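Local structure of tRNA (guanine(26)-N(2))-dimethyltransferase (Pyrococcus horikoshii, 2DUL) at residues V26-V40 / A57-T69. The protein probably dimethylates the N2 atom of guanine 26 in a number of tRNAs, taking the methyl groups from S-adenosyl-L-methionine. Residues are numbered along the deposited sequence; the frame is centred on the assembly and turned at random.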
loop_
_atom_site.group_PDB
_atom_site.type_symbol
_atom_site.label_atom_id
_atom_site.label_comp_id
_atom_site.label_asym_id
_atom_site.label_seq_id
_atom_site.Cartn_x
_atom_site.Cartn_y
_atom_site.Cartn_z
ATOM N N VAL A 26 0.125 -23.544 6.929
ATOM C CA VAL A 26 -0.484 -22.414 6.236
ATOM C C VAL A 26 -0.360 -21.172 7.115
ATOM O O VAL A 26 -0.837 -21.148 8.249
ATOM C CB VAL A 26 -1.974 -22.677 5.931
ATOM C CG1 VAL A 26 -2.535 -21.545 5.082
ATOM C CG2 VAL A 26 -2.133 -24.013 5.217
ATOM N N PHE A 27 0.283 -20.146 6.572
ATOM C CA PHE A 27 0.523 -18.894 7.280
ATOM C C PHE A 27 -0.703 -18.035 7.582
ATOM O O PHE A 27 -1.572 -17.838 6.729
ATOM C CB PHE A 27 1.527 -18.051 6.482
ATOM C CG PHE A 27 1.956 -16.782 7.174
ATOM C CD1 PHE A 27 2.862 -16.820 8.233
ATOM C CD2 PHE A 27 1.463 -15.546 6.759
ATOM C CE1 PHE A 27 3.274 -15.642 8.865
ATOM C CE2 PHE A 27 1.867 -14.365 7.384
ATOM C CZ PHE A 27 2.774 -14.412 8.438
ATOM N N TYR A 28 -0.754 -17.531 8.811
ATOM C CA TYR A 28 -1.810 -16.629 9.255
ATOM C C TYR A 28 -1.211 -15.672 10.276
ATOM O O TYR A 28 -0.616 -16.099 11.269
ATOM C CB TYR A 28 -2.984 -17.362 9.908
ATOM C CG TYR A 28 -4.023 -16.390 10.432
ATOM C CD1 TYR A 28 -4.747 -15.577 9.556
ATOM C CD2 TYR A 28 -4.224 -16.218 11.805
ATOM C CE1 TYR A 28 -5.636 -14.614 10.030
ATOM C CE2 TYR A 28 -5.112 -15.256 12.292
ATOM C CZ TYR A 28 -5.811 -14.455 11.399
ATOM O OH TYR A 28 -6.661 -13.477 11.867
ATOM N N ASN A 29 -1.367 -14.378 10.031
ATOM C CA ASN A 29 -0.843 -13.369 10.939
ATOM C C ASN A 29 -1.977 -12.449 11.371
ATOM O O ASN A 29 -2.458 -11.631 10.585
ATOM C CB ASN A 29 0.248 -12.557 10.244
ATOM C CG ASN A 29 0.904 -11.549 11.167
ATOM O OD1 ASN A 29 0.415 -11.282 12.264
ATOM N ND2 ASN A 29 2.018 -10.979 10.720
ATOM N N PRO A 30 -2.425 -12.576 12.631
ATOM C CA PRO A 30 -3.513 -11.733 13.138
ATOM C C PRO A 30 -3.164 -10.249 13.095
ATOM O O PRO A 30 -4.047 -9.393 13.013
ATOM C CB PRO A 30 -3.721 -12.253 14.563
ATOM C CG PRO A 30 -2.362 -12.763 14.942
ATOM C CD PRO A 30 -1.916 -13.472 13.686
ATOM N N ARG A 31 -1.871 -9.946 13.143
ATOM C CA ARG A 31 -1.430 -8.558 13.101
ATOM C C ARG A 31 -1.802 -7.932 11.754
ATOM O O ARG A 31 -1.857 -6.708 11.628
ATOM C CB ARG A 31 0.087 -8.472 13.324
ATOM C CG ARG A 31 0.542 -8.952 14.709
ATOM C CD ARG A 31 2.062 -8.903 14.844
ATOM N NE ARG A 31 2.584 -7.537 14.819
ATOM C CZ ARG A 31 2.554 -6.703 15.854
ATOM N NH1 ARG A 31 2.028 -7.090 17.008
ATOM N NH2 ARG A 31 3.057 -5.480 15.741
ATOM N N MET A 32 -2.068 -8.775 10.758
ATOM C CA MET A 32 -2.435 -8.304 9.425
ATOM C C MET A 32 -3.932 -8.070 9.272
ATOM O O MET A 32 -4.407 -7.759 8.178
ATOM C CB MET A 32 -1.963 -9.296 8.363
ATOM C CG MET A 32 -0.463 -9.306 8.163
ATOM S SD MET A 32 0.154 -7.758 7.455
ATOM C CE MET A 32 0.606 -8.307 5.819
ATOM N N ALA A 33 -4.673 -8.221 10.368
ATOM C CA ALA A 33 -6.113 -8.004 10.347
ATOM C C ALA A 33 -6.394 -6.529 10.063
ATOM O O ALA A 33 -7.392 -6.193 9.422
ATOM C CB ALA A 33 -6.728 -8.409 11.682
ATOM N N LEU A 34 -5.513 -5.654 10.551
ATOM C CA LEU A 34 -5.649 -4.214 10.335
ATOM C C LEU A 34 -5.532 -3.922 8.840
ATOM O O LEU A 34 -6.327 -3.171 8.276
ATOM C CB LEU A 34 -4.548 -3.451 11.086
ATOM C CG LEU A 34 -4.409 -1.958 10.768
ATOM C CD1 LEU A 34 -5.679 -1.229 11.168
ATOM C CD2 LEU A 34 -3.208 -1.375 11.499
ATOM N N ASN A 35 -4.524 -4.519 8.212
ATOM C CA ASN A 35 -4.284 -4.357 6.782
ATOM C C ASN A 35 -5.544 -4.754 6.014
ATOM O O ASN A 35 -5.990 -4.036 5.119
ATOM C CB ASN A 35 -3.098 -5.237 6.358
ATOM C CG ASN A 35 -2.807 -5.168 4.863
ATOM O OD1 ASN A 35 -3.621 -5.584 4.035
ATOM N ND2 ASN A 35 -1.632 -4.648 4.512
ATOM N N ARG A 36 -6.126 -5.895 6.375
ATOM C CA ARG A 36 -7.332 -6.361 5.705
ATOM C C ARG A 36 -8.532 -5.448 5.987
ATOM O O ARG A 36 -9.391 -5.256 5.120
ATOM C CB ARG A 36 -7.625 -7.815 6.096
ATOM C CG ARG A 36 -6.617 -8.807 5.499
ATOM C CD ARG A 36 -6.958 -10.248 5.848
ATOM N NE ARG A 36 -6.532 -10.629 7.195
ATOM C CZ ARG A 36 -5.317 -11.073 7.509
ATOM N NH1 ARG A 36 -4.382 -11.196 6.574
ATOM N NH2 ARG A 36 -5.039 -11.412 8.762
ATOM N N ASP A 37 -8.592 -4.868 7.186
ATOM C CA ASP A 37 -9.682 -3.948 7.505
ATOM C C ASP A 37 -9.635 -2.784 6.515
ATOM O O ASP A 37 -10.661 -2.382 5.961
ATOM C CB ASP A 37 -9.538 -3.357 8.915
ATOM C CG ASP A 37 -10.081 -4.262 10.009
ATOM O OD1 ASP A 37 -10.962 -5.106 9.732
ATOM O OD2 ASP A 37 -9.634 -4.103 11.164
ATOM N N ILE A 38 -8.436 -2.238 6.317
ATOM C CA ILE A 38 -8.240 -1.100 5.422
ATOM C C ILE A 38 -8.753 -1.390 4.019
ATOM O O ILE A 38 -9.500 -0.591 3.448
ATOM C CB ILE A 38 -6.736 -0.692 5.343
ATOM C CG1 ILE A 38 -6.202 -0.389 6.745
ATOM C CG2 ILE A 38 -6.562 0.532 4.449
ATOM C CD1 ILE A 38 -6.954 0.705 7.469
ATOM N N VAL A 39 -8.363 -2.531 3.461
ATOM C CA VAL A 39 -8.813 -2.869 2.118
ATOM C C VAL A 39 -10.333 -3.077 2.095
ATOM O O VAL A 39 -11.005 -2.677 1.138
ATOM C CB VAL A 39 -8.054 -4.117 1.553
ATOM C CG1 VAL A 39 -8.237 -5.318 2.455
ATOM C CG2 VAL A 39 -8.535 -4.417 0.141
ATOM N N VAL A 40 -10.878 -3.678 3.148
ATOM C CA VAL A 40 -12.324 -3.891 3.231
ATOM C C VAL A 40 -13.029 -2.536 3.186
ATOM O O VAL A 40 -14.035 -2.365 2.492
ATOM C CB VAL A 40 -12.712 -4.634 4.540
ATOM C CG1 VAL A 40 -14.202 -4.457 4.841
ATOM C CG2 VAL A 40 -12.394 -6.114 4.399
ATOM N N ALA A 57 -3.244 -18.075 1.178
ATOM C CA ALA A 57 -2.871 -18.826 2.384
ATOM C C ALA A 57 -4.112 -19.490 2.993
ATOM O O ALA A 57 -4.608 -20.489 2.463
ATOM C CB ALA A 57 -2.211 -17.897 3.402
ATOM N N THR A 58 -4.623 -18.941 4.093
ATOM C CA THR A 58 -5.808 -19.515 4.738
ATOM C C THR A 58 -7.088 -19.116 4.008
ATOM O O THR A 58 -8.133 -19.747 4.185
ATOM C CB THR A 58 -5.954 -19.047 6.200
ATOM O OG1 THR A 58 -6.222 -17.640 6.225
ATOM C CG2 THR A 58 -4.679 -19.334 6.988
ATOM N N GLY A 59 -6.997 -18.062 3.198
ATOM C CA GLY A 59 -8.148 -17.574 2.454
ATOM C C GLY A 59 -8.872 -16.438 3.157
ATOM O O GLY A 59 -9.877 -15.927 2.660
ATOM N N ILE A 60 -8.353 -16.021 4.308
ATOM C CA ILE A 60 -8.979 -14.957 5.089
ATOM C C ILE A 60 -9.290 -13.671 4.325
ATOM O O ILE A 60 -10.370 -13.101 4.489
ATOM C CB ILE A 60 -8.124 -14.598 6.341
ATOM C CG1 ILE A 60 -8.817 -13.497 7.149
ATOM C CG2 ILE A 60 -6.734 -14.139 5.923
ATOM C CD1 ILE A 60 -10.179 -13.893 7.695
ATOM N N ARG A 61 -8.362 -13.214 3.492
ATOM C CA ARG A 61 -8.585 -11.972 2.751
ATOM C C ARG A 61 -9.783 -12.081 1.811
ATOM O O ARG A 61 -10.699 -11.265 1.881
ATOM C CB ARG A 61 -7.329 -11.583 1.961
ATOM C CG ARG A 61 -7.358 -10.176 1.378
ATOM C CD ARG A 61 -6.042 -9.844 0.679
ATOM N NE ARG A 61 -4.906 -9.889 1.596
ATOM C CZ ARG A 61 -4.444 -8.849 2.284
ATOM N NH1 ARG A 61 -3.410 -9.008 3.094
ATOM N NH2 ARG A 61 -4.994 -7.646 2.148
ATOM N N GLY A 62 -9.770 -13.087 0.942
ATOM C CA GLY A 62 -10.866 -13.280 0.008
ATOM C C GLY A 62 -12.197 -13.542 0.701
ATOM O O GLY A 62 -13.243 -13.068 0.256
ATOM N N ILE A 63 -12.169 -14.302 1.789
ATOM C CA ILE A 63 -13.396 -14.592 2.523
ATOM C C ILE A 63 -13.984 -13.295 3.079
ATOM O O ILE A 63 -15.195 -13.078 3.013
ATOM C CB ILE A 63 -13.135 -15.598 3.668
ATOM C CG1 ILE A 63 -12.872 -16.984 3.072
ATOM C CG2 ILE A 63 -14.336 -15.650 4.614
ATOM C CD1 ILE A 63 -12.273 -17.977 4.047
ATOM N N ARG A 64 -13.135 -12.421 3.613
ATOM C CA ARG A 64 -13.639 -11.156 4.140
ATOM C C ARG A 64 -14.139 -10.267 3.000
ATOM O O ARG A 64 -15.112 -9.532 3.161
ATOM C CB ARG A 64 -12.563 -10.443 4.961
ATOM C CG ARG A 64 -12.232 -11.175 6.257
ATOM C CD ARG A 64 -11.456 -10.284 7.203
ATOM N NE ARG A 64 -12.215 -9.088 7.559
ATOM C CZ ARG A 64 -11.688 -8.019 8.147
ATOM N NH1 ARG A 64 -10.395 -7.995 8.452
ATOM N NH2 ARG A 64 -12.449 -6.966 8.417
ATOM N N PHE A 65 -13.485 -10.332 1.844
ATOM C CA PHE A 65 -13.936 -9.544 0.693
ATOM C C PHE A 65 -15.373 -9.960 0.373
ATOM O O PHE A 65 -16.252 -9.121 0.177
ATOM C CB PHE A 65 -13.068 -9.829 -0.537
ATOM C CG PHE A 65 -11.706 -9.188 -0.498
ATOM C CD1 PHE A 65 -10.756 -9.511 -1.467
ATOM C CD2 PHE A 65 -11.369 -8.263 0.487
ATOM C CE1 PHE A 65 -9.492 -8.923 -1.456
ATOM C CE2 PHE A 65 -10.109 -7.670 0.507
ATOM C CZ PHE A 65 -9.169 -8.001 -0.467
ATOM N N ALA A 66 -15.596 -11.269 0.324
ATOM C CA ALA A 66 -16.911 -11.819 0.016
ATOM C C ALA A 66 -17.960 -11.497 1.084
ATOM O O ALA A 66 -19.098 -11.146 0.760
ATOM C CB ALA A 66 -16.808 -13.334 -0.177
ATOM N N LEU A 67 -17.575 -11.599 2.353
ATOM C CA LEU A 67 -18.511 -11.333 3.447
ATOM C C LEU A 67 -18.731 -9.868 3.807
ATOM O O LEU A 67 -19.793 -9.514 4.324
ATOM C CB LEU A 67 -18.062 -12.057 4.725
ATOM C CG LEU A 67 -18.055 -13.583 4.779
ATOM C CD1 LEU A 67 -17.309 -14.042 6.034
ATOM C CD2 LEU A 67 -19.483 -14.113 4.769
ATOM N N GLU A 68 -17.747 -9.016 3.531
ATOM C CA GLU A 68 -17.845 -7.619 3.938
ATOM C C GLU A 68 -17.800 -6.517 2.885
ATOM O O GLU A 68 -17.778 -5.340 3.237
ATOM C CB GLU A 68 -16.759 -7.349 4.984
ATOM C CG GLU A 68 -16.806 -8.318 6.159
ATOM C CD GLU A 68 -15.618 -8.178 7.095
ATOM O OE1 GLU A 68 -15.255 -7.029 7.428
ATOM O OE2 GLU A 68 -15.054 -9.219 7.506
ATOM N N THR A 69 -17.792 -6.873 1.607
ATOM C CA THR A 69 -17.742 -5.853 0.566
ATOM C C THR A 69 -18.718 -6.184 -0.553
ATOM O O THR A 69 -19.248 -7.290 -0.617
ATOM C CB THR A 69 -16.328 -5.736 -0.041
ATOM O OG1 THR A 69 -16.106 -6.819 -0.952
ATOM C CG2 THR A 69 -15.270 -5.782 1.057
HETATM O O HOH W 1 -3.814 -16.358 6.031
HETATM O O HOH W 2 -3.903 -12.342 3.838
#
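Asp37 OD1 takes two N-H groups of Arg64, a straight bond from NH2 at 2.7 Å and a weak one from NH1 at 3.2 Å. This salt bridge joins the 33-40 part of helix 33-46 to helix 60-68 in the Rossmann-like class I methyltransferase fold; the axes of these two segments cross at -36°. Arg64, a knob among Ala33, Arg36, Asp37 and Val40, suits a buried site because its charge is shared: side-on, NE reaches Glu68 OE2 and NH2 reaches Glu68 OE1, while NH1 also meets Glu8. A methionine here would probably leave the carboxylates of Asp37 and Glu68 without the cation they share. Arg36 and Arg61, both predicted to bind S-adenosyl-L-methionine, meet where Arg36 CG lies over one face of the Arg61 guanidinium. Bent at chi3 (-80°), Arg36 lays its guanidinium between Met32 O on one face and Ile60 CG2 on the other, with NE held by Glu8; branched Ile60 gives that flat group an apolar cover. Arg61, paired with Asp136 and Asp138, donates from NH2 to Asn35 OD1 at 3.1 Å, the amide and guanidinium planes nearly perpendicular. Val39 sets both methyls against the CE2-CZ edge of the Phe65 ring, CG1 close to the ring plane and 3.6 Å from CE2.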